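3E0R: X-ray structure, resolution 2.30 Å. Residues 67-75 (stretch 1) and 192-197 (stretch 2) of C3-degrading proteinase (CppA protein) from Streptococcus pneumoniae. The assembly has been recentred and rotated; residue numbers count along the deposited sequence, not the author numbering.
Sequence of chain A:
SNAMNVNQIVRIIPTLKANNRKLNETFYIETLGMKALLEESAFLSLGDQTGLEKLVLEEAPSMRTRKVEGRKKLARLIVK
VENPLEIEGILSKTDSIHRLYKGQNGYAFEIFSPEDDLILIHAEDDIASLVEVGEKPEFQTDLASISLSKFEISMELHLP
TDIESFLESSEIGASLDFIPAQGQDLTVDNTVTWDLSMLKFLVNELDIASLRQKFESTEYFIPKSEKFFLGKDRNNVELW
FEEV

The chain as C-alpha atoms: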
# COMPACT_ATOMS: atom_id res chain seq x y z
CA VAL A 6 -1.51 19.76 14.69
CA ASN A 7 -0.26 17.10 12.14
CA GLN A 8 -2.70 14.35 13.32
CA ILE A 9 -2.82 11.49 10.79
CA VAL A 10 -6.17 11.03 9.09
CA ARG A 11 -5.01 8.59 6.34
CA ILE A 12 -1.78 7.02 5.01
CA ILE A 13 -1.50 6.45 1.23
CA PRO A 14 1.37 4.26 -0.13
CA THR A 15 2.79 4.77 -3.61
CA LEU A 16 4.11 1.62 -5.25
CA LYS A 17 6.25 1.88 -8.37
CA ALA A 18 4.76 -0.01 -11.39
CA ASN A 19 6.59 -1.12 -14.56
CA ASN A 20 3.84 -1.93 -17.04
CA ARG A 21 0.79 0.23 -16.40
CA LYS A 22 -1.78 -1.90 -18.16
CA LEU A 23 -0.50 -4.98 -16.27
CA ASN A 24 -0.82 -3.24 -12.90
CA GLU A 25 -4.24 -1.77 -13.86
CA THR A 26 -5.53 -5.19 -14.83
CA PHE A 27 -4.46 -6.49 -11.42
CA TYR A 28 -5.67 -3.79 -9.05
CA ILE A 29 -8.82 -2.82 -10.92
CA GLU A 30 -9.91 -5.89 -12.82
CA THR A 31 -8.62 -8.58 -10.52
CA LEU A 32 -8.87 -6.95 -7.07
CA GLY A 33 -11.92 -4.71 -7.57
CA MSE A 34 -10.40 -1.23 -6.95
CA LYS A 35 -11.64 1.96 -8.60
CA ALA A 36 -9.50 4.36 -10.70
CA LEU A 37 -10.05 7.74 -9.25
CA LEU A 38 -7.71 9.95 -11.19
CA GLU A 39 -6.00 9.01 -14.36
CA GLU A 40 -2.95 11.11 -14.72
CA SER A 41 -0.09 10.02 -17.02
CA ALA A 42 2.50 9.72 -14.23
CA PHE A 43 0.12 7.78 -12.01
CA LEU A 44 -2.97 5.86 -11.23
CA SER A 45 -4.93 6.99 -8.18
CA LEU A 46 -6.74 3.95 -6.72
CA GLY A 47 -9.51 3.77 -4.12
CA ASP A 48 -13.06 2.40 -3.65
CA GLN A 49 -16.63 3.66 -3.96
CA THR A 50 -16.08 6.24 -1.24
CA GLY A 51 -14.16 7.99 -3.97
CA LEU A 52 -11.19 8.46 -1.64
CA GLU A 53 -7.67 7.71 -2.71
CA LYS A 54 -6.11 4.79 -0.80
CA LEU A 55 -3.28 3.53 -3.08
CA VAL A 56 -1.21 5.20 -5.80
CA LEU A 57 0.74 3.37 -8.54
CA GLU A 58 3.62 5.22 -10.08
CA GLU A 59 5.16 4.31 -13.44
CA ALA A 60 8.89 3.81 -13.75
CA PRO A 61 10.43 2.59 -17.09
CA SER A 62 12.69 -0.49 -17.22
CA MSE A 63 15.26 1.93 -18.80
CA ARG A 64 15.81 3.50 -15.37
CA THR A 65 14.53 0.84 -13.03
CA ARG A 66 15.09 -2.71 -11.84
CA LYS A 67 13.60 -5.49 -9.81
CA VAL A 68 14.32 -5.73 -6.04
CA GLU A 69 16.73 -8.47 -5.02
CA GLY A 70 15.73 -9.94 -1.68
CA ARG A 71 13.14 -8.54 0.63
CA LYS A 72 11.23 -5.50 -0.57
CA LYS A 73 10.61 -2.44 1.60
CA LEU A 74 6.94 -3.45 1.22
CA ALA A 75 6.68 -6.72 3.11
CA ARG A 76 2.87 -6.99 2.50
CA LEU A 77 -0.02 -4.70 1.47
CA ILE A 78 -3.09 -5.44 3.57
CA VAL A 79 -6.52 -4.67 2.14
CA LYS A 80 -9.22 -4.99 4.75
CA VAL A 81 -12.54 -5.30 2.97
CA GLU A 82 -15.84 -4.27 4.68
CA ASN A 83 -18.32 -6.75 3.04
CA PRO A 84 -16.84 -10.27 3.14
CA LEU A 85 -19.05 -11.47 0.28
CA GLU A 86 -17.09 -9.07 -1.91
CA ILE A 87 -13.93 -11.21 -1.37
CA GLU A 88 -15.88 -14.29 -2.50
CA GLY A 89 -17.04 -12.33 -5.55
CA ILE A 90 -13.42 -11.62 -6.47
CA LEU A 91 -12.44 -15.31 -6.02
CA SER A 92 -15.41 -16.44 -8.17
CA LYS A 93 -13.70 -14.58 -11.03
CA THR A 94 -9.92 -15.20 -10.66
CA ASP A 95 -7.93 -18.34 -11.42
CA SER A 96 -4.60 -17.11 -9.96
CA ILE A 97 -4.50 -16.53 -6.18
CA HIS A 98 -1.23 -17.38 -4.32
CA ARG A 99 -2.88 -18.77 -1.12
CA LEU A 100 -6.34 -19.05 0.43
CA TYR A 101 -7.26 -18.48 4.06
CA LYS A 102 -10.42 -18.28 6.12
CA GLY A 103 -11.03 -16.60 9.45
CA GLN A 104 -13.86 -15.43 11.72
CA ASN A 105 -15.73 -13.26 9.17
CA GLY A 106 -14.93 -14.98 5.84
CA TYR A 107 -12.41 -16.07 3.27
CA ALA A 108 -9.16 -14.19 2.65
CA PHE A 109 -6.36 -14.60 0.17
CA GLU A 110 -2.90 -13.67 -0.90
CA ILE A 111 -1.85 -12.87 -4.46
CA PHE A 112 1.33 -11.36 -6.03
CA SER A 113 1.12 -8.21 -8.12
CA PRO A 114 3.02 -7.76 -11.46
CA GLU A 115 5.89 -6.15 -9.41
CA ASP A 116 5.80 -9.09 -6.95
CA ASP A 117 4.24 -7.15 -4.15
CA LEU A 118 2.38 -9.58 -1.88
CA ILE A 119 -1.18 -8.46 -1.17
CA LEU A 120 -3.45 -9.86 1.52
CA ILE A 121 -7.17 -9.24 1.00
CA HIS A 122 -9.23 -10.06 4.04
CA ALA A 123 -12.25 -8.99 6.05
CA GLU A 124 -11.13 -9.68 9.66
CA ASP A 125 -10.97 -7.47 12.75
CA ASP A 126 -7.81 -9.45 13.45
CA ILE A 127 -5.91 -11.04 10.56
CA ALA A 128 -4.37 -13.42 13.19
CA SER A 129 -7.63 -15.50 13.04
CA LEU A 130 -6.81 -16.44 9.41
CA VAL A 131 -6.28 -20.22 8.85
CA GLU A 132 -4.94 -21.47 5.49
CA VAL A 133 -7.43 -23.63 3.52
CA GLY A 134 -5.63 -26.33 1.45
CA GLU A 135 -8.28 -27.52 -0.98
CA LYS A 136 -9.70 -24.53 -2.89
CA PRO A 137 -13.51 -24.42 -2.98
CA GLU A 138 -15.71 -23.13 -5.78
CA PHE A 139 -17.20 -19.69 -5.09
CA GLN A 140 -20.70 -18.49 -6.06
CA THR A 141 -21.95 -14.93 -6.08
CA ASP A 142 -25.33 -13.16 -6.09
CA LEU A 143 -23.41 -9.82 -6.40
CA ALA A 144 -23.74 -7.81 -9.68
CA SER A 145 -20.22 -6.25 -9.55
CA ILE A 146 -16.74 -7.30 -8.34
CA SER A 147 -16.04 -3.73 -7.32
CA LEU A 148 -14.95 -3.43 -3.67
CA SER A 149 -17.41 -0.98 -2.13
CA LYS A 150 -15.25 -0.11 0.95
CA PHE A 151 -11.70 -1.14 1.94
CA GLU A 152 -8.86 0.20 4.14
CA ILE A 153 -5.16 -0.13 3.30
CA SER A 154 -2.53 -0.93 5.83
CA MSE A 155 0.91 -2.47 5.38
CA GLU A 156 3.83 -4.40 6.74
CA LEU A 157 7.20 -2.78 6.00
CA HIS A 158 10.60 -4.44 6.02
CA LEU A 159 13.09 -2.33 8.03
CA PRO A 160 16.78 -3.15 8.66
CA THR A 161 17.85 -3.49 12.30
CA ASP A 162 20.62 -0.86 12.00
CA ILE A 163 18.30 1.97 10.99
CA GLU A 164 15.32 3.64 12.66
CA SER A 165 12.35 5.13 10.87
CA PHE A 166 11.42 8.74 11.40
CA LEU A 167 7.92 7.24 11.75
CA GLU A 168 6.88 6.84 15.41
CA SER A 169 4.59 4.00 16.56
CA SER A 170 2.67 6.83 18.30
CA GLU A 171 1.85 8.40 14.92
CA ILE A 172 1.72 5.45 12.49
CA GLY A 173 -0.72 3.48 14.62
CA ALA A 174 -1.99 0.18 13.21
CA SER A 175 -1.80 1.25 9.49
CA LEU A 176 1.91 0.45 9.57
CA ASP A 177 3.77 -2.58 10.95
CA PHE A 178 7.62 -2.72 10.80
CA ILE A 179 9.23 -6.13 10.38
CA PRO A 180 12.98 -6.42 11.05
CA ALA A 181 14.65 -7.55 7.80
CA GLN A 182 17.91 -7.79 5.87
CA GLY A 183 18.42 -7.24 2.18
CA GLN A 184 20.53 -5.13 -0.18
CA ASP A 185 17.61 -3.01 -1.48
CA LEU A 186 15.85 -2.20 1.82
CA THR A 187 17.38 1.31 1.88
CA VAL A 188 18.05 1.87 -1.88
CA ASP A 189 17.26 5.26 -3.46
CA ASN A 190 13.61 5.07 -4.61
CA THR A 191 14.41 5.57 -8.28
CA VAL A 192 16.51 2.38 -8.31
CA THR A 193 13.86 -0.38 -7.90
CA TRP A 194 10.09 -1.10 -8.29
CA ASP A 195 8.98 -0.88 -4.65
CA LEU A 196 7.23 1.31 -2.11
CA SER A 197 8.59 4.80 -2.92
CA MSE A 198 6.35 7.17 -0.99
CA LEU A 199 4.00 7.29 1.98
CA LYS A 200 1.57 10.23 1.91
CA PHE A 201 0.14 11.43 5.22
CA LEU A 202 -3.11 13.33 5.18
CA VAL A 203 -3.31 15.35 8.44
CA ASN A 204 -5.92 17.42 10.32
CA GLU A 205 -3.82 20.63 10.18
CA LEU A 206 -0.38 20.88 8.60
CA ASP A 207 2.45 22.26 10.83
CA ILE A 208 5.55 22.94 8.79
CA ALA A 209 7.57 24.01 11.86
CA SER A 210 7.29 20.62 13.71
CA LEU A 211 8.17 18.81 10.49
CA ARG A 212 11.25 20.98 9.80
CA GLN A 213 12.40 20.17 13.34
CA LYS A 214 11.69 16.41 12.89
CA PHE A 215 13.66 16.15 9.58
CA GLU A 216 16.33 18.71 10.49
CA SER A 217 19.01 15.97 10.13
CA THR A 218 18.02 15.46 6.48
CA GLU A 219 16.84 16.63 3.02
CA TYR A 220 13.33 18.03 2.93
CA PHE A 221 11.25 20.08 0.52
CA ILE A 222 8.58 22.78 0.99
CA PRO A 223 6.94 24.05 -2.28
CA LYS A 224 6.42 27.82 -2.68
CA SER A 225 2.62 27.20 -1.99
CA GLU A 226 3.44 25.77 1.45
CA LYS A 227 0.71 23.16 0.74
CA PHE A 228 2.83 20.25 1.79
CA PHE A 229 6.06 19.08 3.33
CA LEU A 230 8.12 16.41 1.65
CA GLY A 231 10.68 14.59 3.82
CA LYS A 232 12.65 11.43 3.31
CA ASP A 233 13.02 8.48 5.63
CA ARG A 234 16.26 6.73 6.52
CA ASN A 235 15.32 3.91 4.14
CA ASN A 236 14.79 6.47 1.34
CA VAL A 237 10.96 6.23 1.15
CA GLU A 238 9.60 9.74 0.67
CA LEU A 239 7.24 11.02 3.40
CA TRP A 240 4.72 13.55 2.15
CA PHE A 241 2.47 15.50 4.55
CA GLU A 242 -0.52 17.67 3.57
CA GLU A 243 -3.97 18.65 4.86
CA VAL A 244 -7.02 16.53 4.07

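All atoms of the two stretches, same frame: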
# COMPACT_ATOMS: atom_id res chain seq x y z
N LYS A 67 14.31 -4.67 -10.73
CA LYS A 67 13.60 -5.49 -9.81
C LYS A 67 14.38 -5.52 -8.48
O LYS A 67 15.61 -5.58 -8.49
CB LYS A 67 13.49 -6.90 -10.41
CG LYS A 67 12.14 -7.62 -10.19
CD LYS A 67 10.98 -7.17 -11.17
CE LYS A 67 9.94 -8.34 -11.50
NZ LYS A 67 8.43 -7.99 -11.41
N VAL A 68 13.68 -5.48 -7.36
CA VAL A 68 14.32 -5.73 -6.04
C VAL A 68 14.95 -7.14 -6.00
O VAL A 68 14.42 -8.10 -6.55
CB VAL A 68 13.35 -5.52 -4.81
CG1 VAL A 68 14.10 -5.78 -3.46
CG2 VAL A 68 12.68 -4.13 -4.85
N GLU A 69 16.12 -7.22 -5.38
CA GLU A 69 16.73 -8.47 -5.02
C GLU A 69 16.59 -8.60 -3.51
O GLU A 69 17.05 -7.75 -2.73
CB GLU A 69 18.23 -8.52 -5.39
CG GLU A 69 18.50 -8.49 -6.90
CD GLU A 69 18.04 -9.77 -7.61
OE1 GLU A 69 18.33 -10.89 -7.06
OE2 GLU A 69 17.41 -9.64 -8.71
N GLY A 70 15.94 -9.68 -3.10
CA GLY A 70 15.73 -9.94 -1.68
C GLY A 70 14.43 -9.31 -1.25
O GLY A 70 13.54 -9.09 -2.04
N ARG A 71 14.34 -9.06 0.04
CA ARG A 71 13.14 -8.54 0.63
C ARG A 71 12.89 -7.15 0.07
O ARG A 71 13.85 -6.37 -0.22
CB ARG A 71 13.23 -8.53 2.16
CG ARG A 71 12.72 -9.78 2.77
CD ARG A 71 12.86 -9.79 4.28
NE ARG A 71 12.34 -11.05 4.82
CZ ARG A 71 12.03 -11.28 6.09
NH1 ARG A 71 12.16 -10.34 7.01
NH2 ARG A 71 11.57 -12.48 6.43
N LYS A 72 11.62 -6.84 -0.11
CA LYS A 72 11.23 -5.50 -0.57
C LYS A 72 10.94 -4.69 0.66
O LYS A 72 10.62 -5.24 1.71
CB LYS A 72 9.98 -5.55 -1.46
CG LYS A 72 10.13 -6.28 -2.77
CD LYS A 72 8.87 -6.07 -3.65
CE LYS A 72 9.01 -4.89 -4.62
NZ LYS A 72 7.74 -4.56 -5.38
N LYS A 73 11.02 -3.37 0.52
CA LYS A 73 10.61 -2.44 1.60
C LYS A 73 9.14 -2.72 1.98
O LYS A 73 8.78 -2.75 3.14
CB LYS A 73 10.84 -1.00 1.15
CG LYS A 73 12.29 -0.66 0.90
CD LYS A 73 12.44 0.82 0.50
CE LYS A 73 13.71 1.10 -0.32
NZ LYS A 73 13.94 2.56 -0.60
N LEU A 74 8.31 -3.01 0.98
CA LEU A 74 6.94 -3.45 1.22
C LEU A 74 7.01 -4.94 1.48
O LEU A 74 7.31 -5.70 0.58
CB LEU A 74 6.00 -3.16 0.03
CG LEU A 74 4.52 -3.57 0.31
CD1 LEU A 74 3.88 -2.63 1.22
CD2 LEU A 74 3.71 -3.70 -0.94
N ALA A 75 6.79 -5.33 2.72
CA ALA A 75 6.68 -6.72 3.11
C ALA A 75 5.32 -7.27 2.61
O ALA A 75 5.30 -8.19 1.80
CB ALA A 75 6.86 -6.88 4.64
N VAL A 192 15.68 3.50 -7.87
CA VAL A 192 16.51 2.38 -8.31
C VAL A 192 15.68 1.12 -8.66
O VAL A 192 16.02 0.40 -9.64
CB VAL A 192 17.71 2.08 -7.31
CG1 VAL A 192 18.48 0.79 -7.69
CG2 VAL A 192 18.70 3.31 -7.22
N THR A 193 14.61 0.89 -7.89
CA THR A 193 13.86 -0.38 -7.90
C THR A 193 12.38 -0.11 -8.00
O THR A 193 11.95 1.00 -7.68
CB THR A 193 14.11 -1.20 -6.59
OG1 THR A 193 13.77 -0.37 -5.46
CG2 THR A 193 15.61 -1.71 -6.48
N TRP A 194 11.60 -1.11 -8.42
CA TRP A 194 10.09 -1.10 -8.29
C TRP A 194 9.67 -1.51 -6.90
O TRP A 194 9.75 -2.69 -6.55
CB TRP A 194 9.43 -2.02 -9.34
CG TRP A 194 9.59 -1.49 -10.78
CD1 TRP A 194 9.00 -0.37 -11.32
CD2 TRP A 194 10.44 -2.03 -11.82
NE1 TRP A 194 9.41 -0.20 -12.62
CE2 TRP A 194 10.27 -1.21 -12.96
CE3 TRP A 194 11.28 -3.15 -11.91
CZ2 TRP A 194 10.93 -1.46 -14.15
CZ3 TRP A 194 11.93 -3.40 -13.10
CH2 TRP A 194 11.75 -2.55 -14.21
N ASP A 195 9.28 -0.56 -6.07
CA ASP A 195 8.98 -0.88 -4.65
C ASP A 195 8.10 0.22 -4.11
O ASP A 195 7.78 1.10 -4.86
CB ASP A 195 10.28 -0.92 -3.82
CG ASP A 195 10.17 -1.75 -2.52
OD1 ASP A 195 9.06 -2.10 -2.02
OD2 ASP A 195 11.24 -2.08 -2.02
N LEU A 196 7.78 0.17 -2.82
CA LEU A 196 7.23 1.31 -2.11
C LEU A 196 8.21 2.53 -2.14
O LEU A 196 9.35 2.42 -1.67
CB LEU A 196 6.91 0.91 -0.64
CG LEU A 196 6.43 2.04 0.31
CD1 LEU A 196 4.92 2.45 0.05
CD2 LEU A 196 6.69 1.63 1.75
N SER A 197 7.75 3.65 -2.70
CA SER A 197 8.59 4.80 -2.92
C SER A 197 8.16 6.04 -2.16
O SER A 197 8.98 6.91 -1.90
CB SER A 197 8.64 5.14 -4.38
OG SER A 197 7.37 5.51 -4.88
O HOH W 1 10.96 -5.07 -7.65
O HOH W 2 11.85 3.03 -2.34

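The two stretches lie far apart in sequence but run side by side, mostly as loop, with a strand beginning at Leu-74 in one and at Leu-196 in the other. Their CA atoms come within 5.5 Å at Lys-67 and Thr-193 and 5.8 Å at Leu-74 and Leu-196. Between these points the first stretch swings outward through Glu-69, Gly-70 and Arg-71, which make no contact with the second stretch; Gly-70 adopts backbone angles (90°, -157°) at which a CB would press against the preceding carbonyl oxygen.

The polar centre of the contact is the buried carboxylate of Asp-195. It receives two consecutive backbone amides: Lys-73 N donates to Asp-195 OD2 at 2.9 Å, and Leu-74 N to Asp-195 OD1 at 3.2 Å. A short acidic side chain suits this place because its two oxygens can each take one amide. Within its own stretch, Leu-196 N adds a weak hydrogen bond to Asp-195 OD1 at 2.7 Å.

Two of the lysines approach backbone carbonyls, Lys-72 directly and Lys-73 through a water. Lys-72 NZ makes a weak hydrogen bond to Trp-194 O at 3.0 Å; it also lies 4.4 Å from Asp-195 OD1, too far for a salt bridge, though the opposite charges should still attract. Water extends this pattern. One molecule accepts from Val-68 N (2.8 Å) and donates to Trp-194 O (2.9 Å); another accepts from Lys-73 NZ (2.8 Å) and donates to Leu-196 O (2.7 Å).

Carbon contacts add to the polar ones. Val-68 CG2 packs 3.7 Å from Thr-193 CB, a good match for a compact branched side chain, while Leu-74 CB meets Leu-196 CB at 4.2 Å where the strands begin. The Trp-194 ring reaches Lys-67, whose aliphatic CD lies 4.1 Å from Trp-194 CE3; a long lysine can offer methylenes here while its amine bonds elsewhere in the structure.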